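Local coordinates for Acarbose/maltose binding protein GacH (Streptomyces glaucescens, PDB 3K01), which binds acarbose and an acarbose homologue, and probably maltose, as the solute receptor of an ABC transporter, at residues K73-A78 and V95-S100; A124-Y129 and G297-V302; L182-D187 and R223-L228; M383-V386 and E390-P393. All blocks are in the same frame, centred on the assembly; numbering follows the deposited sequence. Where two conformers were deposited one is given.

Interaction 1: K73-A78 and V95-S100; sequences KFKNAA and VADFAS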
loop_
_atom_site.group_PDB
_atom_site.type_symbol
_atom_site.label_atom_id
_atom_site.label_comp_id
_atom_site.label_asym_id
_atom_site.label_seq_id
_atom_site.Cartn_x
_atom_site.Cartn_y
_atom_site.Cartn_z
ATOM N N LYS A 73 -19.639 4.613 -2.552
ATOM C CA LYS A 73 -20.834 4.109 -1.880
ATOM C C LYS A 73 -20.918 4.675 -0.459
ATOM O O LYS A 73 -21.979 5.091 0.001
ATOM C CB LYS A 73 -20.810 2.584 -1.859
ATOM C CG LYS A 73 -22.118 1.930 -1.435
ATOM C CD LYS A 73 -21.954 0.429 -1.232
ATOM C CE LYS A 73 -23.253 -0.276 -0.797
ATOM N NZ LYS A 73 -24.329 -0.181 -1.807
ATOM N N PHE A 74 -19.774 4.725 0.225
ATOM C CA PHE A 74 -19.752 5.204 1.606
ATOM C C PHE A 74 -20.031 6.696 1.641
ATOM O O PHE A 74 -20.857 7.171 2.438
ATOM C CB PHE A 74 -18.425 4.881 2.306
ATOM C CG PHE A 74 -18.340 5.434 3.698
ATOM C CD1 PHE A 74 -19.067 4.833 4.717
ATOM C CD2 PHE A 74 -17.572 6.559 3.980
ATOM C CE1 PHE A 74 -18.998 5.322 6.024
ATOM C CE2 PHE A 74 -17.504 7.067 5.280
ATOM C CZ PHE A 74 -18.232 6.442 6.297
ATOM N N LYS A 75 -19.386 7.447 0.749
ATOM C CA LYS A 75 -19.628 8.883 0.729
ATOM C C LYS A 75 -21.076 9.214 0.411
ATOM O O LYS A 75 -21.634 10.148 0.977
ATOM C CB LYS A 75 -18.690 9.566 -0.265
ATOM C CG LYS A 75 -17.259 9.633 0.215
ATOM C CD LYS A 75 -16.411 10.421 -0.791
ATOM C CE LYS A 75 -14.986 10.541 -0.296
ATOM N NZ LYS A 75 -14.142 11.323 -1.246
ATOM N N ASN A 76 -21.668 8.478 -0.512
ATOM C CA ASN A 76 -23.059 8.731 -0.881
ATOM C C ASN A 76 -24.034 8.429 0.253
ATOM O O ASN A 76 -24.980 9.182 0.474
ATOM C CB ASN A 76 -23.440 7.940 -2.133
ATOM C CG ASN A 76 -22.723 8.456 -3.371
ATOM O OD1 ASN A 76 -22.236 9.593 -3.396
ATOM N ND2 ASN A 76 -22.624 7.610 -4.385
ATOM N N ALA A 77 -23.799 7.333 0.963
ATOM C CA ALA A 77 -24.681 6.968 2.078
ATOM C C ALA A 77 -24.546 7.980 3.202
ATOM O O ALA A 77 -25.542 8.484 3.719
ATOM C CB ALA A 77 -24.359 5.572 2.587
ATOM N N ALA A 78 -23.306 8.312 3.573
ATOM C CA ALA A 78 -23.095 9.308 4.627
ATOM C C ALA A 78 -23.652 10.678 4.238
ATOM O O ALA A 78 -24.300 11.366 5.030
ATOM C CB ALA A 78 -21.614 9.403 4.975
ATOM N N VAL A 95 -8.740 7.191 5.069
ATOM C CA VAL A 95 -8.974 7.733 6.404
ATOM C C VAL A 95 -9.044 9.252 6.343
ATOM O O VAL A 95 -10.040 9.831 6.794
ATOM C CB VAL A 95 -7.911 7.263 7.397
ATOM C CG1 VAL A 95 -8.161 7.897 8.778
ATOM C CG2 VAL A 95 -7.937 5.750 7.505
ATOM N N ALA A 96 -8.028 9.898 5.791
ATOM C CA ALA A 96 -8.043 11.356 5.696
ATOM C C ALA A 96 -9.114 11.834 4.721
ATOM O O ALA A 96 -9.733 12.875 4.957
ATOM C CB ALA A 96 -6.702 11.873 5.290
ATOM N N ASP A 97 -9.358 11.082 3.653
ATOM C CA ASP A 97 -10.400 11.415 2.676
ATOM C C ASP A 97 -11.736 11.527 3.437
ATOM O O ASP A 97 -12.389 12.587 3.448
ATOM C CB ASP A 97 -10.421 10.321 1.588
ATOM C CG ASP A 97 -11.350 10.615 0.435
ATOM O OD1 ASP A 97 -11.896 11.738 0.359
ATOM O OD2 ASP A 97 -11.499 9.684 -0.382
ATOM N N PHE A 98 -12.152 10.461 4.103
ATOM C CA PHE A 98 -13.462 10.457 4.781
ATOM C C PHE A 98 -13.460 11.392 5.985
ATOM O O PHE A 98 -14.469 12.050 6.244
ATOM C CB PHE A 98 -13.789 9.048 5.263
ATOM C CG PHE A 98 -13.987 8.012 4.169
ATOM C CD1 PHE A 98 -14.363 8.334 2.866
ATOM C CD2 PHE A 98 -13.843 6.688 4.504
ATOM C CE1 PHE A 98 -14.533 7.309 1.910
ATOM C CE2 PHE A 98 -14.014 5.667 3.566
ATOM C CZ PHE A 98 -14.357 5.988 2.266
ATOM N N ALA A 99 -12.371 11.460 6.744
ATOM C CA ALA A 99 -12.374 12.315 7.944
ATOM C C ALA A 99 -12.449 13.786 7.550
ATOM O O ALA A 99 -13.086 14.590 8.267
ATOM C CB ALA A 99 -11.164 12.050 8.808
ATOM N N SER A 100 -11.797 14.152 6.449
ATOM C CA SER A 100 -11.755 15.533 6.010
ATOM C C SER A 100 -13.112 16.075 5.635
ATOM O O SER A 100 -13.262 17.306 5.558
ATOM C CB SER A 100 -10.809 15.712 4.820
ATOM O OG SER A 100 -11.384 15.153 3.650
#
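Lys75 and Phe98 mark the closest backbone level, with 7.5 Å between the CA atom of Lys75 and the CA atom of Phe98, where the helical segments 73-78 and 95-100 run side by side in the same direction, their axes 14° from parallel and 11.5 Å apart. At that spacing only side chains can meet. Phe74 sends its ring across because CG stands anti to the backbone N (chi1 176°), which places CD2 over the centre of the Phe98 ring, 3.5 Å above its plane. The ring planes lie at 48°, with centroids 4.6 Å apart, so the two rings meet obliquely. Both rings also touch Met88 of strand 87-91. This fits the sheet topology: helix 67-79 links strands 58-64 and 87-91, each parallel to strand 28-34, in a beta-alpha-beta crossover of a periplasmic-binding-protein domain, and helix 92-100 follows directly from strand 87-91. Lys75 runs extended past the edge of the Phe98 ring, where its CE lies 3.9 Å from Phe98 CD1 and near the ring plane. Its ammonium group then forms a salt bridge, Lys75 NZ to Asp97 OD1 at 2.8 Å, reaching that oxygen on the syn side but somewhat out of the carboxylate plane. The other oxygen, Asp97 OD2, accepts a hydrogen bond from Asn71 ND2, so both ends of the carboxylate have a partner.

Interaction 2: A124-Y129 and G297-V302; sequences AASTRY and GWNLSV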
loop_
_atom_site.group_PDB
_atom_site.type_symbol
_atom_site.label_atom_id
_atom_site.label_comp_id
_atom_site.label_asym_id
_atom_site.label_seq_id
_atom_site.Cartn_x
_atom_site.Cartn_y
_atom_site.Cartn_z
ATOM N N ALA A 124 0.080 2.686 12.297
ATOM C CA ALA A 124 -0.525 3.599 13.286
ATOM C C ALA A 124 -0.694 5.004 12.739
ATOM O O ALA A 124 -1.737 5.635 12.927
ATOM C CB ALA A 124 0.303 3.612 14.569
ATOM N N ALA A 125 0.330 5.495 12.053
ATOM C CA ALA A 125 0.255 6.854 11.537
ATOM C C ALA A 125 -0.871 7.050 10.535
ATOM O O ALA A 125 -1.485 8.110 10.469
ATOM C CB ALA A 125 1.582 7.236 10.929
ATOM N N SER A 126 -1.161 6.008 9.746
ATOM C CA SER A 126 -2.209 6.099 8.723
ATOM C C SER A 126 -3.611 6.276 9.337
ATOM O O SER A 126 -4.548 6.612 8.619
ATOM C CB SER A 126 -2.236 4.843 7.839
ATOM O OG SER A 126 -2.823 3.724 8.508
ATOM N N THR A 127 -3.747 6.055 10.654
ATOM C CA THR A 127 -5.061 6.198 11.302
ATOM C C THR A 127 -5.354 7.618 11.763
ATOM O O THR A 127 -6.457 7.878 12.244
ATOM C CB THR A 127 -5.190 5.257 12.529
ATOM O OG1 THR A 127 -4.345 5.719 13.580
ATOM C CG2 THR A 127 -4.902 3.796 12.170
ATOM N N ARG A 128 -4.397 8.528 11.621
ATOM C CA ARG A 128 -4.519 9.879 12.196
ATOM C C ARG A 128 -4.732 10.921 11.127
ATOM O O ARG A 128 -4.146 10.834 10.028
ATOM C CB ARG A 128 -3.268 10.242 12.997
ATOM C CG ARG A 128 -2.848 9.215 14.015
ATOM C CD ARG A 128 -3.164 9.612 15.396
ATOM N NE ARG A 128 -2.543 10.868 15.804
ATOM C CZ ARG A 128 -3.018 11.592 16.805
ATOM N NH1 ARG A 128 -4.097 11.164 17.463
ATOM N NH2 ARG A 128 -2.433 12.731 17.150
ATOM N N TYR A 129 -5.515 11.929 11.474
ATOM C CA TYR A 129 -5.793 13.037 10.564
ATOM C C TYR A 129 -5.878 14.274 11.431
ATOM O O TYR A 129 -6.704 14.332 12.342
ATOM C CB TYR A 129 -7.096 12.826 9.797
ATOM C CG TYR A 129 -7.480 14.014 8.926
ATOM C CD1 TYR A 129 -6.724 14.377 7.816
ATOM C CD2 TYR A 129 -8.600 14.786 9.228
ATOM C CE1 TYR A 129 -7.081 15.466 7.045
ATOM C CE2 TYR A 129 -8.966 15.866 8.454
ATOM C CZ TYR A 129 -8.189 16.202 7.363
ATOM O OH TYR A 129 -8.539 17.268 6.559
ATOM N N GLY A 297 -2.589 -0.720 2.268
ATOM C CA GLY A 297 -3.269 -1.534 3.274
ATOM C C GLY A 297 -4.625 -0.968 3.633
ATOM O O GLY A 297 -5.162 -0.059 2.981
ATOM N N TRP A 298 -5.171 -1.519 4.712
ATOM C CA TRP A 298 -6.542 -1.240 5.139
ATOM C C TRP A 298 -6.573 -1.048 6.629
ATOM O O TRP A 298 -5.852 -1.707 7.365
ATOM C CB TRP A 298 -7.485 -2.411 4.783
ATOM C CG TRP A 298 -7.653 -2.601 3.290
ATOM C CD1 TRP A 298 -6.878 -3.363 2.466
ATOM C CD2 TRP A 298 -8.603 -1.942 2.454
ATOM N NE1 TRP A 298 -7.320 -3.241 1.172
ATOM C CE2 TRP A 298 -8.380 -2.379 1.134
ATOM C CE3 TRP A 298 -9.662 -1.049 2.704
ATOM C CZ2 TRP A 298 -9.158 -1.938 0.056
ATOM C CZ3 TRP A 298 -10.432 -0.605 1.640
ATOM C CH2 TRP A 298 -10.167 -1.045 0.324
ATOM N N ASN A 299 -7.485 -0.167 7.029
ATOM C CA ASN A 299 -7.821 0.147 8.404
ATOM C C ASN A 299 -9.315 -0.087 8.575
ATOM O O ASN A 299 -10.043 -0.375 7.623
ATOM C CB ASN A 299 -7.440 1.612 8.677
ATOM C CG ASN A 299 -5.944 1.846 8.584
ATOM O OD1 ASN A 299 -5.149 0.950 8.823
ATOM N ND2 ASN A 299 -5.555 3.067 8.251
ATOM N N LEU A 300 -9.776 0.106 9.807
ATOM C CA LEU A 300 -11.210 0.071 10.128
ATOM C C LEU A 300 -11.601 1.356 10.814
ATOM O O LEU A 300 -10.924 1.799 11.744
ATOM C CB LEU A 300 -11.524 -1.086 11.063
ATOM C CG LEU A 300 -11.100 -2.437 10.493
ATOM C CD1 LEU A 300 -10.464 -3.308 11.575
ATOM C CD2 LEU A 300 -12.260 -3.082 9.780
ATOM N N SER A 301 -12.682 1.956 10.328
ATOM C CA SER A 301 -13.170 3.222 10.858
ATOM C C SER A 301 -14.632 3.116 11.236
ATOM O O SER A 301 -15.353 2.237 10.757
ATOM C CB SER A 301 -12.993 4.309 9.807
ATOM O OG SER A 301 -11.620 4.470 9.515
ATOM N N VAL A 302 -15.066 4.024 12.091
ATOM C CA VAL A 302 -16.435 4.078 12.575
ATOM C C VAL A 302 -17.094 5.296 11.933
ATOM O O VAL A 302 -16.516 6.382 11.927
ATOM C CB VAL A 302 -16.457 4.192 14.104
ATOM C CG1 VAL A 302 -17.892 4.352 14.596
ATOM C CG2 VAL A 302 -15.780 2.971 14.777
#
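Ser126 and Thr127 are the two residues of segment 124-129 that touch Asn299 of strand 293-302, and the CA atoms of Thr127 and Asn299 are 7.3 Å apart. At the start of the segment, Ala124 offers its carbonyl oxygen to what follows. Ala125 opens a type I beta turn, evidenced by Arg128 N bonding to Ala125 O at 3.2 Å. Ser126 directs its CB toward the strand and brings OG to 3.6 Å from Asn299 CG; that hydroxyl also has a hydrogen bond with Ala123 O, which ties it back to the preceding turn of helix. Thr127 approaches at about a right angle to the Asn299 side chain, its CG2 methyl packing against the end of the Asn299 amide. Its chi1 of 70° sets OG1 between the backbone N and the carbonyl carbon, from where Thr127 OG1 donates to Ala124 O at 2.7 Å in the carbonyl plane. Thr127 N binds the same oxygen, Ala124 O, at 3.1 Å, so two donors from one residue share that oxygen. Arg128 and Tyr129 then leave as a short strand that pairs with the beginning of strand 132-148. Strand 293-302 itself runs antiparallel to strand 87-91 on one flank and to strand 132-148 on the other, and Asn299 shares a backbone hydrogen bond with Thr90. A late strand, 293-302, inserted antiparallel between strands 87-91 and 132-148 is characteristic of the type II periplasmic-binding-protein fold.

Interaction 3: L182-D187 and R223-L228; sequences LYLRGD and RVIKDL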
loop_
_atom_site.group_PDB
_atom_site.type_symbol
_atom_site.label_atom_id
_atom_site.label_comp_id
_atom_site.label_asym_id
_atom_site.label_seq_id
_atom_site.Cartn_x
_atom_site.Cartn_y
_atom_site.Cartn_z
ATOM N N LEU A 182 15.531 -5.083 -15.517
ATOM C CA LEU A 182 14.356 -4.618 -14.789
ATOM C C LEU A 182 13.230 -4.251 -15.731
ATOM O O LEU A 182 13.447 -3.591 -16.757
ATOM C CB LEU A 182 14.759 -3.365 -13.994
ATOM C CG LEU A 182 13.685 -2.649 -13.166
ATOM C CD1 LEU A 182 13.144 -3.525 -12.026
ATOM C CD2 LEU A 182 14.150 -1.315 -12.620
ATOM N N TYR A 183 11.996 -4.601 -15.362
ATOM C CA TYR A 183 10.830 -3.945 -15.956
ATOM C C TYR A 183 10.447 -2.795 -15.069
ATOM O O TYR A 183 10.137 -3.034 -13.908
ATOM C CB TYR A 183 9.630 -4.891 -16.137
ATOM C CG TYR A 183 8.551 -4.202 -16.932
ATOM C CD1 TYR A 183 8.476 -4.373 -18.307
ATOM C CD2 TYR A 183 7.675 -3.308 -16.340
ATOM C CE1 TYR A 183 7.527 -3.691 -19.070
ATOM C CE2 TYR A 183 6.709 -2.641 -17.095
ATOM C CZ TYR A 183 6.653 -2.843 -18.427
ATOM O OH TYR A 183 5.704 -2.146 -19.144
ATOM N N LEU A 184 10.537 -1.559 -15.581
ATOM C CA LEU A 184 10.221 -0.366 -14.804
ATOM C C LEU A 184 8.812 0.024 -15.194
ATOM O O LEU A 184 8.551 0.352 -16.364
ATOM C CB LEU A 184 11.236 0.733 -15.137
ATOM C CG LEU A 184 11.046 2.051 -14.363
ATOM C CD1 LEU A 184 12.366 2.699 -14.107
ATOM C CD2 LEU A 184 10.151 3.025 -15.114
ATOM N N ARG A 185 7.879 -0.041 -14.249
ATOM C CA ARG A 185 6.495 0.300 -14.546
ATOM C C ARG A 185 6.389 1.796 -14.816
ATOM O O ARG A 185 6.675 2.601 -13.926
ATOM C CB ARG A 185 5.598 -0.087 -13.369
ATOM C CG ARG A 185 4.144 0.343 -13.480
ATOM C CD ARG A 185 3.378 -0.728 -14.172
ATOM N NE ARG A 185 1.915 -0.507 -14.286
ATOM C CZ ARG A 185 0.999 -0.843 -13.385
ATOM N NH1 ARG A 185 1.338 -1.411 -12.236
ATOM N NH2 ARG A 185 -0.283 -0.621 -13.658
ATOM N N GLY A 186 5.953 2.161 -16.019
ATOM C CA GLY A 186 5.996 3.567 -16.407
ATOM C C GLY A 186 4.668 4.279 -16.451
ATOM O O GLY A 186 4.657 5.475 -16.724
ATOM N N ASP A 187 3.565 3.557 -16.248
ATOM C CA ASP A 187 2.246 4.128 -16.509
ATOM C C ASP A 187 1.409 4.222 -15.250
ATOM O O ASP A 187 0.203 4.511 -15.354
ATOM C CB ASP A 187 1.481 3.311 -17.574
ATOM C CG ASP A 187 1.099 1.920 -17.090
ATOM O OD1 ASP A 187 1.801 1.381 -16.219
ATOM O OD2 ASP A 187 0.092 1.342 -17.603
ATOM N N ARG A 223 14.985 11.883 -13.052
ATOM C CA ARG A 223 16.200 11.553 -13.801
ATOM C C ARG A 223 16.546 10.075 -13.689
ATOM O O ARG A 223 16.960 9.465 -14.665
ATOM C CB ARG A 223 17.364 12.411 -13.318
ATOM C CG ARG A 223 18.597 12.333 -14.209
ATOM C CD ARG A 223 19.669 13.313 -13.783
ATOM N NE ARG A 223 19.216 14.687 -13.957
ATOM C CZ ARG A 223 19.092 15.583 -12.979
ATOM N NH1 ARG A 223 19.394 15.273 -11.717
ATOM N NH2 ARG A 223 18.684 16.805 -13.281
ATOM N N VAL A 224 16.395 9.498 -12.502
ATOM C CA VAL A 224 16.732 8.076 -12.298
ATOM C C VAL A 224 15.906 7.176 -13.194
ATOM O O VAL A 224 16.446 6.243 -13.817
ATOM C CB VAL A 224 16.514 7.685 -10.807
ATOM C CG1 VAL A 224 16.440 6.145 -10.610
ATOM C CG2 VAL A 224 17.592 8.279 -9.933
ATOM N N ILE A 225 14.609 7.425 -13.300
ATOM C CA ILE A 225 13.794 6.510 -14.084
ATOM C C ILE A 225 14.165 6.587 -15.564
ATOM O O ILE A 225 14.221 5.567 -16.253
ATOM C CB ILE A 225 12.263 6.693 -13.851
ATOM C CG1 ILE A 225 11.729 8.047 -14.380
ATOM C CG2 ILE A 225 11.913 6.453 -12.380
ATOM C CD1 ILE A 225 10.213 8.153 -14.292
ATOM N N LYS A 226 14.437 7.795 -16.052
ATOM C CA LYS A 226 14.836 7.918 -17.457
ATOM C C LYS A 226 16.210 7.298 -17.711
ATOM O O LYS A 226 16.418 6.663 -18.750
ATOM C CB LYS A 226 14.841 9.396 -17.845
ATOM C CG LYS A 226 15.043 9.675 -19.359
ATOM C CD LYS A 226 14.080 8.901 -20.227
ATOM C CE LYS A 226 14.053 9.437 -21.656
ATOM N NZ LYS A 226 13.326 8.518 -22.600
ATOM N N ASP A 227 17.124 7.454 -16.774
ATOM C CA ASP A 227 18.437 6.847 -16.898
ATOM C C ASP A 227 18.332 5.320 -16.911
ATOM O O ASP A 227 19.073 4.658 -17.654
ATOM C CB ASP A 227 19.391 7.289 -15.772
ATOM C CG ASP A 227 20.711 6.523 -15.790
ATOM O OD1 ASP A 227 21.521 6.762 -16.698
ATOM O OD2 ASP A 227 20.906 5.709 -14.894
ATOM N N LEU A 228 17.457 4.748 -16.098
ATOM C CA LEU A 228 17.342 3.292 -16.090
ATOM C C LEU A 228 16.935 2.757 -17.452
ATOM O O LEU A 228 17.455 1.741 -17.935
ATOM C CB LEU A 228 16.356 2.872 -15.011
ATOM C CG LEU A 228 16.963 2.875 -13.603
ATOM C CD1 LEU A 228 15.895 2.681 -12.553
ATOM C CD2 LEU A 228 18.001 1.762 -13.430
#
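Leu184 overlaps the helical pair Ile225 and Leu228 with a single methyl group, CD1, which settles between them. Leu184 CD1 lies 4.0 Å from Ile225 CB and 3.9 Å from Leu228 CD1, and its side chain crosses both at about a right angle. With chi1 at -179°, CG extends opposite the backbone N, and the branch is carried out to the helix. Two residues earlier, Leu182 points the same way, its CD2 making a looser contact at 4.4 Å with Leu228 CD1. Tyr195 of helix 193-198 touches all four of these side chains and completes the apolar cluster. Tyr183, between the leucines, packs instead on helix 241-251, consistent with the alternation of an extended chain. Farther along, Arg185 NE donates to Asp187 OD1 at 2.7 Å with an N-H...O angle of 144°, meeting the syn lone pair in a salt bridge within the segment, while Trp191 makes a cation-pi contact with the same arginine. Helix 216-230 leads into strand 234-235, which pairs in parallel with strand 180-183; leucines of segment 182-187 buried beneath the returning helix are the packing of a beta-alpha-beta crossover, here one elaborated by helix 193-198 and a small hairpin.

Interaction 4: M383-V386 and E390-P393; sequences MANV and ETSP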
loop_
_atom_site.group_PDB
_atom_site.type_symbol
_atom_site.label_atom_id
_atom_site.label_comp_id
_atom_site.label_asym_id
_atom_site.label_seq_id
_atom_site.Cartn_x
_atom_site.Cartn_y
_atom_site.Cartn_z
ATOM N N MET A 383 5.650 11.602 -15.106
ATOM C CA MET A 383 6.529 10.452 -15.310
ATOM C C MET A 383 6.383 9.904 -16.732
ATOM O O MET A 383 7.391 9.517 -17.340
ATOM C CB MET A 383 6.292 9.353 -14.276
ATOM C CG MET A 383 7.002 8.008 -14.645
ATOM S SD MET A 383 6.794 6.723 -13.397
ATOM C CE MET A 383 5.051 7.221 -13.103
ATOM N N ALA A 384 5.164 9.857 -17.256
ATOM C CA ALA A 384 4.962 9.410 -18.626
ATOM C C ALA A 384 5.709 10.301 -19.600
ATOM O O ALA A 384 6.366 9.813 -20.532
ATOM C CB ALA A 384 3.478 9.373 -18.961
ATOM N N ASN A 385 5.635 11.606 -19.387
ATOM C CA ASN A 385 6.248 12.540 -20.305
ATOM C C ASN A 385 7.767 12.538 -20.207
ATOM O O ASN A 385 8.439 12.843 -21.188
ATOM C CB ASN A 385 5.627 13.927 -20.130
ATOM C CG ASN A 385 4.168 13.963 -20.575
ATOM O OD1 ASN A 385 3.618 12.984 -21.117
ATOM N ND2 ASN A 385 3.529 15.089 -20.325
ATOM N N VAL A 386 8.309 12.218 -19.024
ATOM C CA VAL A 386 9.747 12.034 -18.890
ATOM C C VAL A 386 10.155 10.770 -19.661
ATOM O O VAL A 386 11.126 10.785 -20.430
ATOM C CB VAL A 386 10.156 11.913 -17.405
ATOM C CG1 VAL A 386 11.573 11.344 -17.242
ATOM C CG2 VAL A 386 10.035 13.277 -16.734
ATOM N N GLU A 390 9.659 13.632 -23.817
ATOM C CA GLU A 390 9.067 14.943 -24.068
ATOM C C GLU A 390 9.497 15.994 -23.060
ATOM O O GLU A 390 9.680 17.152 -23.408
ATOM C CB GLU A 390 7.552 14.813 -24.032
ATOM C CG GLU A 390 7.050 13.850 -25.089
ATOM C CD GLU A 390 5.657 13.380 -24.812
ATOM O OE1 GLU A 390 5.059 13.901 -23.841
ATOM O OE2 GLU A 390 5.179 12.480 -25.560
ATOM N N THR A 391 9.680 15.577 -21.813
ATOM C CA THR A 391 9.848 16.516 -20.706
ATOM C C THR A 391 11.090 16.137 -19.918
ATOM O O THR A 391 11.280 14.961 -19.567
ATOM C CB THR A 391 8.609 16.458 -19.806
ATOM O OG1 THR A 391 7.475 16.783 -20.604
ATOM C CG2 THR A 391 8.722 17.395 -18.612
ATOM N N SER A 392 11.930 17.124 -19.600
ATOM C CA SER A 392 13.108 16.887 -18.780
ATOM C C SER A 392 12.716 16.668 -17.319
ATOM O O SER A 392 11.677 17.149 -16.873
ATOM C CB SER A 392 14.051 18.086 -18.873
ATOM O OG SER A 392 13.470 19.236 -18.259
ATOM N N PRO A 393 13.559 15.977 -16.563
ATOM C CA PRO A 393 13.342 15.844 -15.124
ATOM C C PRO A 393 13.044 17.153 -14.393
ATOM O O PRO A 393 12.158 17.179 -13.536
ATOM C CB PRO A 393 14.650 15.204 -14.639
ATOM C CG PRO A 393 15.022 14.329 -15.785
ATOM C CD PRO A 393 14.706 15.160 -17.007
HETATM O O HOH W 1 5.168 17.231 -19.140
HETATM O O HOH W 2 12.892 12.853 -20.437
#
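The Asn385 amide and the Glu390 carboxylate are turned 46° against each other: Glu390 OE1 sits over one face of the amide, 3.4 Å from Asn385 CG, while at the nitrogen end Asn385 ND2 donates to a water that also hydrogen-bonds Thr391 OG1. The neighbouring oxygens Asn385 OD1 and Glu390 OE1, 3.2 Å apart, are both acceptors, so this approach is proximity without a bond. The setting is a helix-loop-helix connection in which helix 376-387 ends and helix 393-407 begins, with Ser392 as the N-cap of the second helix; its OG bonds weakly to Glu395 N. The closing bonds converge on one carbonyl. Thr391 N donates to Asn385 O at 3.1 Å with an N-H...O angle of 143°, and Glu390 N adds a weak bond to the same oxygen. Beyond this, Val386 CA makes a CA-H...O contact of 3.4 Å with Thr391 O, and Val386 CG2 lies close to that oxygen too. Thr391 O is further engaged by a second water, which donates both to it at 2.8 Å and to Val386 O at 2.7 Å.

From the N terminus, interaction 1 closes a short loop containing strand 87-91 and fastens two helices on the same domain. Interaction 2 then spans 167 intervening residues, bringing the turn at 124-129 to a strand that returns much later. Within that long loop, interaction 3 closes a smaller one of 35 residues on the opposite side of the chain's centre, at strand 180-183 of the same sheet, with centres about 31 Å from interaction 2. Interaction 4 follows in series, closing the short loop between helices 376-387 and 393-407, so no two contacts cross. Tyr129 packs on Ala96 and Ser100, joining interactions 1 and 2, whereas Ile225 meets Met383 and Arg223 meets Pro393, joining interactions 3 and 4.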